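Local coordinates for T-cell surface glycoprotein CD1A1 antigen (Gallus gallus, PDB 3JVG), which probably presents lipid antigens at the cell surface to T cells, as a CD1 molecule of the MHC class I-like family, at residues 63-66 with 67-71; 139-142 with 143-147; 154-158 with 159-163. One frame throughout, in Å; residues are numbered along the deposited sequence.

All three contacts are local, each between side chains and backbone about a turn apart, and all lie in the MHC-I-like domain: contact 1 on helix 58-82, contact 2 on helix 135-145 and contact 3 within helix 148-172. Contacts 1 and 2 are at the surface, whereas contact 3 is partly buried. Serine hydroxyls doubling backbone bonds mark contact 1, which has no sugar. Contacts 2 and 3 each carry an N-linked glycan, on Asn-146, whose backbone N makes a weak bond, and on Asn-159 at a wider pi-type turn. Contact 3 also holds a disulfide cysteine. Centres of contacts 1 and 3 are about 15 Å apart, on different helices.

Contact 1 of 3, residues 63-66 with 67-71; sequences VIES and SIKSY
Ser-67 and Ser-70 fold their hydroxyls back over the preceding turn, onto the carbonyls of Val-63 and Ser-66: in both, OG is anti to the carbonyl carbon (chi1 near -60°) and lies beside its own backbone N. From there Ser-67 OG donates to Val-63 O at 2.8 Å, and Ser-70 OG does the same to Ser-66 O at 2.8 Å. Each of these carbonyls also takes the usual helical N-H, from Ser-67 N and Ser-70 N respectively. Hydroxyl and amide come to the oxygen from opposite faces of its carbonyl plane, each tilted from that plane by roughly 30°, so two donors of one serine clasp a single acceptor and hold the hydroxyl in a fixed rotation. The intervening carbonyls accept more simply: Ile-68 N reaches Ile-64 O in a nearly straight bond (N-H...O 173°), and Lys-69 N reaches Glu-65 O at 2.9 Å. Beside these, the aliphatic chains pack one turn apart. CD1 of Ile-68 meets CG2 of Ile-64 at 4.1 Å, the two side chains crossing at a slant, while CG1 of Ile-68 rests 3.4 Å from Ile-64 O. Lys-69, extended beyond CG, runs back past the Glu-65 carbonyl, its CG 3.3 Å from Glu-65 O. Lys-69 NZ stays 4.5 Å from Glu-65 OE1, opposite charges beyond salt-bridge distance, whose attraction is probably modest; the glutamate is engaged elsewhere, through OE2, by Arg-53 and the hydroxyl of Tyr-47. The Tyr-71 ring leaves these segments for the sheet, where its OH is hydrogen-bonded to Ser-93 OG. Serines folded back onto the i-4 carbonyl are a familiar feature of helices, and here they occur on helix 58-82 of the MHC class I-like domain, in which helices lie across an antiparallel sheet.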
ATOM      1  N   VAL A  63      10.439 -19.117 -16.547  1.00 23.77           N
ATOM      2  CA  VAL A  63       9.831 -20.014 -15.590  1.00 24.04           C
ATOM      3  C   VAL A  63       8.980 -19.248 -14.535  1.00 22.48           C
ATOM      4  O   VAL A  63       7.870 -19.657 -14.175  1.00 22.10           O
ATOM      5  CB  VAL A  63      10.896 -20.939 -14.901  1.00 25.66           C
ATOM      6  CG1 VAL A  63      10.251 -21.769 -13.743  1.00 24.47           C
ATOM      7  CG2 VAL A  63      11.468 -21.874 -15.920  1.00 26.90           C
ATOM      8  N   ILE A  64       9.507 -18.127 -14.059  1.00 21.28           N
ATOM      9  CA  ILE A  64       8.794 -17.273 -13.128  1.00 20.21           C
ATOM     10  C   ILE A  64       7.489 -16.763 -13.757  1.00 20.57           C
ATOM     11  O   ILE A  64       6.427 -16.936 -13.155  1.00 19.55           O
ATOM     12  CB  ILE A  64       9.713 -16.172 -12.616  1.00 20.29           C
ATOM     13  CG1 ILE A  64      10.854 -16.824 -11.788  1.00 20.12           C
ATOM     14  CG2 ILE A  64       8.952 -15.155 -11.813  1.00 19.04           C
ATOM     15  CD1 ILE A  64      11.873 -15.854 -11.286  1.00 20.10           C
ATOM     16  N   GLU A  65       7.546 -16.244 -14.990  1.00 21.09           N
ATOM     17  CA  GLU A  65       6.333 -15.735 -15.667  1.00 22.35           C
ATOM     18  C   GLU A  65       5.290 -16.821 -15.867  1.00 22.78           C
ATOM     19  O   GLU A  65       4.123 -16.662 -15.478  1.00 22.45           O
ATOM     20  CB  GLU A  65       6.654 -15.062 -17.005  1.00 22.78           C
ATOM     21  CG  GLU A  65       7.477 -13.796 -16.830  1.00 27.14           C
ATOM     22  CD  GLU A  65       7.380 -12.800 -17.991  1.00 38.44           C
ATOM     23  OE1 GLU A  65       6.428 -12.890 -18.838  1.00 45.30           O
ATOM     24  OE2 GLU A  65       8.248 -11.892 -18.037  1.00 39.33           O
ATOM     25  N   SER A  66       5.710 -17.933 -16.441  1.00 22.15           N
ATOM     26  CA  SER A  66       4.835 -19.068 -16.624  1.00 24.15           C
ATOM     27  C   SER A  66       4.246 -19.597 -15.308  1.00 23.32           C
ATOM     28  O   SER A  66       3.087 -19.983 -15.288  1.00 24.42           O
ATOM     29  CB  SER A  66       5.568 -20.183 -17.417  1.00 25.66           C
ATOM     30  OG  SER A  66       4.738 -21.327 -17.576  1.00 28.47           O
ATOM     31  N   SER A  67       5.016 -19.640 -14.218  1.00 22.72           N
ATOM     32  CA  SER A  67       4.453 -20.046 -12.922  1.00 22.12           C
ATOM     33  C   SER A  67       3.450 -19.024 -12.371  1.00 20.88           C
ATOM     34  O   SER A  67       2.397 -19.400 -11.868  1.00 19.61           O
ATOM     35  CB  SER A  67       5.542 -20.291 -11.901  1.00 22.19           C
ATOM     36  OG  SER A  67       6.419 -21.317 -12.371  1.00 25.33           O
ATOM     37  N   ILE A  68       3.762 -17.732 -12.479  1.00 20.26           N
ATOM     38  CA  ILE A  68       2.777 -16.720 -12.140  1.00 19.62           C
ATOM     39  C   ILE A  68       1.470 -16.876 -12.924  1.00 20.56           C
ATOM     40  O   ILE A  68       0.380 -16.901 -12.314  1.00 19.90           O
ATOM     41  CB  ILE A  68       3.343 -15.289 -12.240  1.00 20.06           C
ATOM     42  CG1 ILE A  68       4.379 -15.061 -11.122  1.00 19.89           C
ATOM     43  CG2 ILE A  68       2.242 -14.290 -12.116  1.00 19.46           C
ATOM     44  CD1 ILE A  68       5.193 -13.724 -11.294  1.00 19.66           C
ATOM     45  N   LYS A  69       1.569 -17.014 -14.249  1.00 21.89           N
ATOM     46  CA  LYS A  69       0.392 -17.056 -15.083  1.00 24.25           C
ATOM     47  C   LYS A  69      -0.413 -18.335 -14.807  1.00 25.75           C
ATOM     48  O   LYS A  69      -1.650 -18.279 -14.806  1.00 26.38           O
ATOM     49  CB  LYS A  69       0.754 -16.964 -16.550  1.00 26.56           C
ATOM     50  CG  LYS A  69       1.407 -15.639 -16.960  1.00 28.18           C
ATOM     51  CD  LYS A  69       1.854 -15.678 -18.466  1.00 32.64           C
ATOM     52  CE  LYS A  69       1.981 -14.234 -19.025  1.00 36.25           C
ATOM     53  NZ  LYS A  69       2.475 -14.198 -20.460  1.00 42.28           N
ATOM     54  N   SER A  70       0.264 -19.467 -14.563  1.00 25.44           N
ATOM     55  CA  SER A  70      -0.431 -20.706 -14.194  1.00 25.66           C
ATOM     56  C   SER A  70      -1.107 -20.521 -12.854  1.00 24.44           C
ATOM     57  O   SER A  70      -2.252 -20.965 -12.673  1.00 25.22           O
ATOM     58  CB  SER A  70       0.511 -21.933 -14.102  1.00 25.65           C
ATOM     59  OG  SER A  70       1.232 -22.138 -15.303  1.00 32.18           O
ATOM     60  N   TYR A  71      -0.420 -19.876 -11.900  1.00 21.85           N
ATOM     61  CA  TYR A  71      -1.030 -19.691 -10.598  1.00 19.82           C
ATOM     62  C   TYR A  71      -2.370 -18.971 -10.772  1.00 21.42           C
ATOM     63  O   TYR A  71      -3.404 -19.438 -10.287  1.00 21.60           O
ATOM     64  CB  TYR A  71      -0.121 -18.911  -9.639  1.00 18.89           C
ATOM     65  CG  TYR A  71      -0.787 -18.585  -8.301  1.00 17.32           C
ATOM     66  CD1 TYR A  71      -0.801 -19.524  -7.270  1.00 19.10           C
ATOM     67  CD2 TYR A  71      -1.415 -17.360  -8.081  1.00 17.32           C
ATOM     68  CE1 TYR A  71      -1.415 -19.276  -6.043  1.00 16.91           C
ATOM     69  CE2 TYR A  71      -2.043 -17.076  -6.841  1.00 17.83           C
ATOM     70  CZ  TYR A  71      -2.027 -18.044  -5.833  1.00 18.00           C
ATOM     71  OH  TYR A  71      -2.620 -17.804  -4.604  1.00 19.47           O
TER

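Contact 2 of 3, residues 139-142 with 143-147; sequences KAEH and LMANA. With NAG (2-acetamido-2-deoxy-beta-D-glucopyranose), chain H.
Backbone hydrogen bonds join Lys-139 to Leu-143 and Ala-140 to Met-144 across one helical turn, and Ala-145 N reaches Glu-141 O at 2.8 Å. The ladder then fades: Asn-146 N to His-142 O is weak at 3.3 Å, with an N-H...O angle of only 126°. Among the side chains, Glu-141 bends at chi2 (-82°), which brings OE2 to 3.7 Å from the methyl CB of Ala-145 and sets OE1 over the centre of the His-142 ring, 3.4 Å above its plane. The ring is held by ND1, bonded to the carbonyl of Ala-138. Met-144 folds its CG back to 3.3 Å from Ala-140 O. The N-acetylglucosamine adds a covalent link, from Asn-146 ND2 to its C1, and a van der Waals contact, from its acetamido methyl C8 back along the helix to His-142 CB at 3.8 Å. Beneath the turn, Ala-140 and Met-144 lie on Leu-119 of strand 116-122, and Met-144 also on Trp-128 of strand 127-130; Leu-143 touches Tyr-82 and Met-144 touches Leu-78, both of helix 58-82.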
ATOM      1  N   LYS A 139     -14.262 -26.513   2.947  1.00 26.69           N
ATOM      2  CA  LYS A 139     -14.108 -27.235   1.670  1.00 28.47           C
ATOM      3  C   LYS A 139     -12.735 -26.954   1.087  1.00 27.36           C
ATOM      4  O   LYS A 139     -11.999 -27.876   0.742  1.00 28.23           O
ATOM      5  CB  LYS A 139     -15.161 -26.796   0.678  1.00 29.64           C
ATOM      6  CG  LYS A 139     -15.158 -27.530  -0.651  1.00 32.27           C
ATOM      7  CD  LYS A 139     -16.471 -27.209  -1.415  1.00 38.26           C
ATOM      8  CE  LYS A 139     -16.498 -27.798  -2.830  1.00 44.36           C
ATOM      9  NZ  LYS A 139     -17.881 -27.745  -3.404  1.00 45.08           N
ATOM     10  N   ALA A 140     -12.376 -25.678   1.017  1.00 26.36           N
ATOM     11  CA  ALA A 140     -11.095 -25.271   0.429  1.00 24.85           C
ATOM     12  C   ALA A 140      -9.919 -25.976   1.116  1.00 25.08           C
ATOM     13  O   ALA A 140      -9.000 -26.458   0.462  1.00 24.87           O
ATOM     14  CB  ALA A 140     -10.954 -23.764   0.525  1.00 23.61           C
ATOM     15  N   GLU A 141      -9.981 -26.088   2.443  1.00 26.53           N
ATOM     16  CA  GLU A 141      -8.918 -26.692   3.213  1.00 27.30           C
ATOM     17  C   GLU A 141      -8.802 -28.163   2.863  1.00 28.66           C
ATOM     18  O   GLU A 141      -7.716 -28.661   2.606  1.00 28.06           O
ATOM     19  CB  GLU A 141      -9.129 -26.502   4.713  1.00 27.95           C
ATOM     20  CG  GLU A 141      -7.925 -26.933   5.561  1.00 30.71           C
ATOM     21  CD  GLU A 141      -7.906 -28.445   5.816  1.00 35.79           C
ATOM     22  OE1 GLU A 141      -8.984 -29.082   5.964  1.00 39.52           O
ATOM     23  OE2 GLU A 141      -6.809 -29.021   5.848  1.00 37.91           O
ATOM     24  N   HIS A 142      -9.923 -28.859   2.797  1.00 30.49           N
ATOM     25  CA  HIS A 142      -9.832 -30.290   2.455  1.00 32.17           C
ATOM     26  C   HIS A 142      -9.365 -30.560   1.035  1.00 32.07           C
ATOM     27  O   HIS A 142      -8.627 -31.525   0.783  1.00 31.64           O
ATOM     28  CB  HIS A 142     -11.146 -30.956   2.744  1.00 33.41           C
ATOM     29  CG  HIS A 142     -11.422 -31.065   4.204  1.00 37.05           C
ATOM     30  ND1 HIS A 142     -12.341 -30.271   4.847  1.00 35.29           N
ATOM     31  CD2 HIS A 142     -10.885 -31.878   5.156  1.00 40.76           C
ATOM     32  CE1 HIS A 142     -12.372 -30.595   6.130  1.00 40.46           C
ATOM     33  NE2 HIS A 142     -11.500 -31.566   6.346  1.00 39.10           N
ATOM     34  N   LEU A 143      -9.752 -29.666   0.122  1.00 32.05           N
ATOM     35  CA  LEU A 143      -9.379 -29.776  -1.282  1.00 32.64           C
ATOM     36  C   LEU A 143      -7.870 -29.607  -1.431  1.00 31.99           C
ATOM     37  O   LEU A 143      -7.201 -30.421  -2.058  1.00 32.44           O
ATOM     38  CB  LEU A 143     -10.138 -28.717  -2.100  1.00 32.47           C
ATOM     39  CG  LEU A 143      -9.754 -28.501  -3.565  1.00 35.18           C
ATOM     40  CD1 LEU A 143     -10.051 -29.722  -4.518  1.00 39.06           C
ATOM     41  CD2 LEU A 143     -10.441 -27.250  -4.080  1.00 38.04           C
ATOM     42  N   MET A 144      -7.348 -28.527  -0.849  1.00 31.25           N
ATOM     43  CA  MET A 144      -5.934 -28.203  -0.861  1.00 29.63           C
ATOM     44  C   MET A 144      -5.091 -29.178  -0.018  1.00 30.50           C
ATOM     45  O   MET A 144      -3.912 -29.427  -0.352  1.00 30.64           O
ATOM     46  CB  MET A 144      -5.734 -26.746  -0.405  1.00 28.61           C
ATOM     47  CG  MET A 144      -6.366 -25.713  -1.320  1.00 29.11           C
ATOM     48  SD  MET A 144      -5.644 -25.801  -2.999  1.00 31.81           S
ATOM     49  CE  MET A 144      -6.812 -26.855  -3.822  1.00 34.95           C
ATOM     50  N   ALA A 145      -5.671 -29.729   1.052  1.00 30.72           N
ATOM     51  CA  ALA A 145      -4.995 -30.802   1.836  1.00 32.66           C
ATOM     52  C   ALA A 145      -4.711 -32.026   0.986  1.00 34.45           C
ATOM     53  O   ALA A 145      -3.814 -32.835   1.280  1.00 35.82           O
ATOM     54  CB  ALA A 145      -5.855 -31.239   3.013  1.00 32.45           C
ATOM     55  N   ASN A 146      -5.547 -32.208  -0.034  1.00 35.29           N
ATOM     56  CA  ASN A 146      -5.463 -33.351  -0.905  1.00 35.91           C
ATOM     57  C   ASN A 146      -4.338 -33.202  -1.951  1.00 35.09           C
ATOM     58  O   ASN A 146      -3.886 -34.189  -2.526  1.00 36.30           O
ATOM     59  CB  ASN A 146      -6.828 -33.585  -1.562  1.00 36.78           C
ATOM     60  CG  ASN A 146      -7.683 -34.623  -0.818  1.00 42.32           C
ATOM     61  OD1 ASN A 146      -7.367 -35.023   0.297  1.00 44.57           O
ATOM     62  ND2 ASN A 146      -8.776 -35.054  -1.455  1.00 48.44           N
ATOM     63  N   ALA A 147      -3.874 -31.979  -2.187  1.00 32.67           N
ATOM     64  CA  ALA A 147      -2.819 -31.779  -3.175  1.00 31.59           C
ATOM     65  C   ALA A 147      -1.420 -31.919  -2.516  1.00 30.90           C
ATOM     66  O   ALA A 147      -0.730 -30.911  -2.280  1.00 29.29           O
ATOM     67  CB  ALA A 147      -2.999 -30.423  -3.880  1.00 29.40           C
TER
HETATM   68  C1  NAG H 285      -9.709 -36.027  -0.978  1.00 56.76           C
HETATM   69  C2  NAG H 285     -11.151 -35.618  -1.309  1.00 59.71           C
HETATM   70  C3  NAG H 285     -12.202 -36.706  -1.049  1.00 62.42           C
HETATM   71  C4  NAG H 285     -11.745 -38.075  -1.579  1.00 63.76           C
HETATM   72  C5  NAG H 285     -10.359 -38.324  -0.977  1.00 63.33           C
HETATM   73  C6  NAG H 285      -9.799 -39.732  -1.198  1.00 66.37           C
HETATM   74  C7  NAG H 285     -11.959 -33.408  -1.305  1.00 60.71           C
HETATM   75  C8  NAG H 285     -12.433 -32.174  -0.590  1.00 58.03           C
HETATM   76  N2  NAG H 285     -11.575 -34.452  -0.590  1.00 59.29           N
HETATM   77  O3  NAG H 285     -13.451 -36.270  -1.573  1.00 62.57           O
HETATM   78  O4  NAG H 285     -12.672 -39.109  -1.298  1.00 63.56           O
HETATM   79  O5  NAG H 285      -9.480 -37.341  -1.491  1.00 59.91           O
HETATM   80  O6  NAG H 285      -8.863 -39.790  -2.254  1.00 66.74           O
HETATM   81  O7  NAG H 285     -11.911 -33.435  -2.528  1.00 61.40           O

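Contact 3 of 3, residues 154-158 with 159-163; sequences IQVLL and NDTCV. With NAG (2-acetamido-2-deoxy-beta-D-glucopyranose), chain I.
Gln-155 opens the contact by accepting Asn-159 N at its carbonyl O, 3.0 Å away; its own amide NE2 is bonded to the carbonyl of Leu-123. Val-156 O takes both Asp-160 N, from above the carbonyl plane, and Thr-161 N, in that plane at 3.1 Å, the latter an i-to-i+5 bond of the pi-type turn at 159-162. With CG1 anti to the backbone N (chi1 172°), Val-156 places this methyl 3.4 Å from Asp-160 OD2, the two side chains slanting across each other. Leu-157 O accepts Cys-162 N at 2.7 Å, again an i-to-i+5 bond, and the leucine side chain runs alongside Thr-161, pointing the same way, with Leu-157 CD1 and Thr-161 CG2 tightly packed at 3.5 Å. Leu-158 O then meets the CB of Cys-162 at 3.3 Å. Asn-159 carries N-acetylglucosamine on ND2. On the sheet side, Leu-158 packs on Ile-95, Thr-107 and Phe-121 of strands 89-99, 105-113 and 116-122, Val-163 lies on Ile-105, and the disulfide from Cys-162 to Cys-97 ties helix 148-172 to strand 89-99.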
ATOM      1  N   ILE A 154       5.248 -26.325  -2.954  1.00 20.71           N
ATOM      2  CA  ILE A 154       5.052 -24.997  -2.272  1.00 19.88           C
ATOM      3  C   ILE A 154       6.081 -24.790  -1.125  1.00 20.28           C
ATOM      4  O   ILE A 154       6.649 -23.717  -0.988  1.00 19.92           O
ATOM      5  CB  ILE A 154       3.585 -24.728  -1.745  1.00 19.39           C
ATOM      6  CG1 ILE A 154       2.586 -24.547  -2.922  1.00 18.98           C
ATOM      7  CG2 ILE A 154       3.598 -23.478  -0.780  1.00 18.87           C
ATOM      8  CD1 ILE A 154       1.070 -24.867  -2.568  1.00 18.97           C
ATOM      9  N   GLN A 155       6.385 -25.843  -0.385  1.00 21.21           N
ATOM     10  CA  GLN A 155       7.333 -25.748   0.728  1.00 21.90           C
ATOM     11  C   GLN A 155       8.697 -25.275   0.278  1.00 22.11           C
ATOM     12  O   GLN A 155       9.347 -24.468   0.940  1.00 22.21           O
ATOM     13  CB  GLN A 155       7.520 -27.115   1.412  1.00 23.15           C
ATOM     14  CG  GLN A 155       6.400 -27.515   2.344  1.00 23.30           C
ATOM     15  CD  GLN A 155       6.572 -28.989   2.802  1.00 25.85           C
ATOM     16  OE1 GLN A 155       6.711 -29.889   1.949  1.00 25.09           O
ATOM     17  NE2 GLN A 155       6.570 -29.223   4.119  1.00 25.55           N
ATOM     18  N   VAL A 156       9.145 -25.836  -0.835  1.00 22.38           N
ATOM     19  CA  VAL A 156      10.436 -25.464  -1.396  1.00 22.73           C
ATOM     20  C   VAL A 156      10.392 -24.071  -2.011  1.00 21.70           C
ATOM     21  O   VAL A 156      11.386 -23.353  -1.956  1.00 21.89           O
ATOM     22  CB  VAL A 156      10.922 -26.476  -2.455  1.00 23.49           C
ATOM     23  CG1 VAL A 156      12.130 -25.958  -3.128  1.00 23.79           C
ATOM     24  CG2 VAL A 156      11.342 -27.799  -1.795  1.00 24.85           C
ATOM     25  N   LEU A 157       9.279 -23.729  -2.657  1.00 20.80           N
ATOM     26  CA  LEU A 157       9.153 -22.415  -3.265  1.00 20.70           C
ATOM     27  C   LEU A 157       9.277 -21.359  -2.186  1.00 19.66           C
ATOM     28  O   LEU A 157      10.012 -20.378  -2.354  1.00 20.41           O
ATOM     29  CB  LEU A 157       7.802 -22.268  -4.009  1.00 20.16           C
ATOM     30  CG  LEU A 157       7.899 -22.563  -5.560  1.00 26.36           C
ATOM     31  CD1 LEU A 157       9.275 -22.822  -6.153  1.00 27.29           C
ATOM     32  CD2 LEU A 157       6.924 -23.551  -6.141  1.00 25.18           C
ATOM     33  N   LEU A 158       8.541 -21.548  -1.082  1.00 19.66           N
ATOM     34  CA  LEU A 158       8.554 -20.571   0.025  1.00 19.51           C
ATOM     35  C   LEU A 158       9.909 -20.552   0.742  1.00 20.46           C
ATOM     36  O   LEU A 158      10.503 -19.499   0.881  1.00 20.68           O
ATOM     37  CB  LEU A 158       7.416 -20.818   1.038  1.00 19.45           C
ATOM     38  CG  LEU A 158       5.977 -20.536   0.575  1.00 18.61           C
ATOM     39  CD1 LEU A 158       4.982 -21.102   1.659  1.00 20.21           C
ATOM     40  CD2 LEU A 158       5.717 -19.048   0.236  1.00 17.88           C
ATOM     41  N   ASN A 159      10.431 -21.705   1.131  1.00 21.45           N
ATOM     42  CA  ASN A 159      11.586 -21.735   2.040  1.00 23.31           C
ATOM     43  C   ASN A 159      12.948 -21.631   1.354  1.00 23.71           C
ATOM     44  O   ASN A 159      13.912 -21.213   1.994  1.00 23.98           O
ATOM     45  CB  ASN A 159      11.548 -22.944   2.985  1.00 24.64           C
ATOM     46  CG  ASN A 159      12.313 -22.689   4.312  1.00 31.70           C
ATOM     47  OD1 ASN A 159      12.139 -21.638   4.930  1.00 33.78           O
ATOM     48  ND2 ASN A 159      13.148 -23.651   4.743  1.00 40.27           N
ATOM     49  N   ASP A 160      13.031 -22.004   0.071  1.00 23.59           N
ATOM     50  CA  ASP A 160      14.304 -22.045  -0.636  1.00 25.06           C
ATOM     51  C   ASP A 160      14.334 -21.024  -1.777  1.00 24.54           C
ATOM     52  O   ASP A 160      15.136 -20.070  -1.787  1.00 24.07           O
ATOM     53  CB  ASP A 160      14.592 -23.455  -1.163  1.00 27.79           C
ATOM     54  CG  ASP A 160      14.556 -24.531  -0.054  1.00 32.96           C
ATOM     55  OD1 ASP A 160      15.108 -24.334   1.063  1.00 38.13           O
ATOM     56  OD2 ASP A 160      13.938 -25.587  -0.286  1.00 39.88           O
ATOM     57  N   THR A 161      13.439 -21.197  -2.738  1.00 23.80           N
ATOM     58  CA  THR A 161      13.512 -20.372  -3.897  1.00 23.60           C
ATOM     59  C   THR A 161      13.116 -18.893  -3.643  1.00 22.66           C
ATOM     60  O   THR A 161      13.797 -17.993  -4.130  1.00 20.90           O
ATOM     61  CB  THR A 161      12.949 -21.053  -5.186  1.00 24.21           C
ATOM     62  OG1 THR A 161      11.996 -20.239  -5.864  1.00 27.28           O
ATOM     63  CG2 THR A 161      12.501 -22.462  -4.982  1.00 23.09           C
ATOM     64  N   CYS A 162      12.064 -18.655  -2.852  1.00 22.26           N
ATOM     65  CA  CYS A 162      11.715 -17.279  -2.485  1.00 23.00           C
ATOM     66  C   CYS A 162      12.863 -16.581  -1.751  1.00 22.60           C
ATOM     67  O   CYS A 162      13.205 -15.467  -2.093  1.00 22.86           O
ATOM     68  CB  CYS A 162      10.496 -17.262  -1.571  1.00 23.81           C
ATOM     69  SG  CYS A 162       9.804 -15.667  -1.529  1.00 29.46           S
ATOM     70  N   VAL A 163      13.438 -17.243  -0.750  1.00 21.90           N
ATOM     71  CA  VAL A 163      14.571 -16.729   0.038  1.00 23.10           C
ATOM     72  C   VAL A 163      15.822 -16.465  -0.831  1.00 24.39           C
ATOM     73  O   VAL A 163      16.469 -15.390  -0.733  1.00 24.42           O
ATOM     74  CB  VAL A 163      14.918 -17.715   1.219  1.00 24.75           C
ATOM     75  CG1 VAL A 163      16.236 -17.376   1.890  1.00 26.85           C
ATOM     76  CG2 VAL A 163      13.794 -17.751   2.247  1.00 22.65           C
TER
HETATM   77  C1  NAG I 286      13.983 -23.589   5.942  1.00 50.81           C
HETATM   78  C2  NAG I 286      13.844 -24.875   6.798  1.00 56.32           C
HETATM   79  C3  NAG I 286      14.837 -24.930   7.985  1.00 58.30           C
HETATM   80  C4  NAG I 286      16.268 -24.845   7.439  1.00 60.09           C
HETATM   81  C5  NAG I 286      16.466 -23.631   6.482  1.00 58.06           C
HETATM   82  C6  NAG I 286      17.787 -23.802   5.705  1.00 57.90           C
HETATM   83  C7  NAG I 286      11.715 -26.019   6.498  1.00 54.29           C
HETATM   84  C8  NAG I 286      10.338 -26.270   7.010  1.00 52.79           C
HETATM   85  N2  NAG I 286      12.464 -25.170   7.212  1.00 54.44           N
HETATM   86  O3  NAG I 286      14.668 -26.106   8.773  1.00 60.24           O
HETATM   87  O4  NAG I 286      17.224 -24.887   8.508  1.00 63.80           O
HETATM   88  O5  NAG I 286      15.367 -23.374   5.569  1.00 55.17           O
HETATM   89  O6  NAG I 286      18.159 -22.648   4.984  1.00 53.44           O
HETATM   90  O7  NAG I 286      12.097 -26.588   5.462  1.00 56.45           O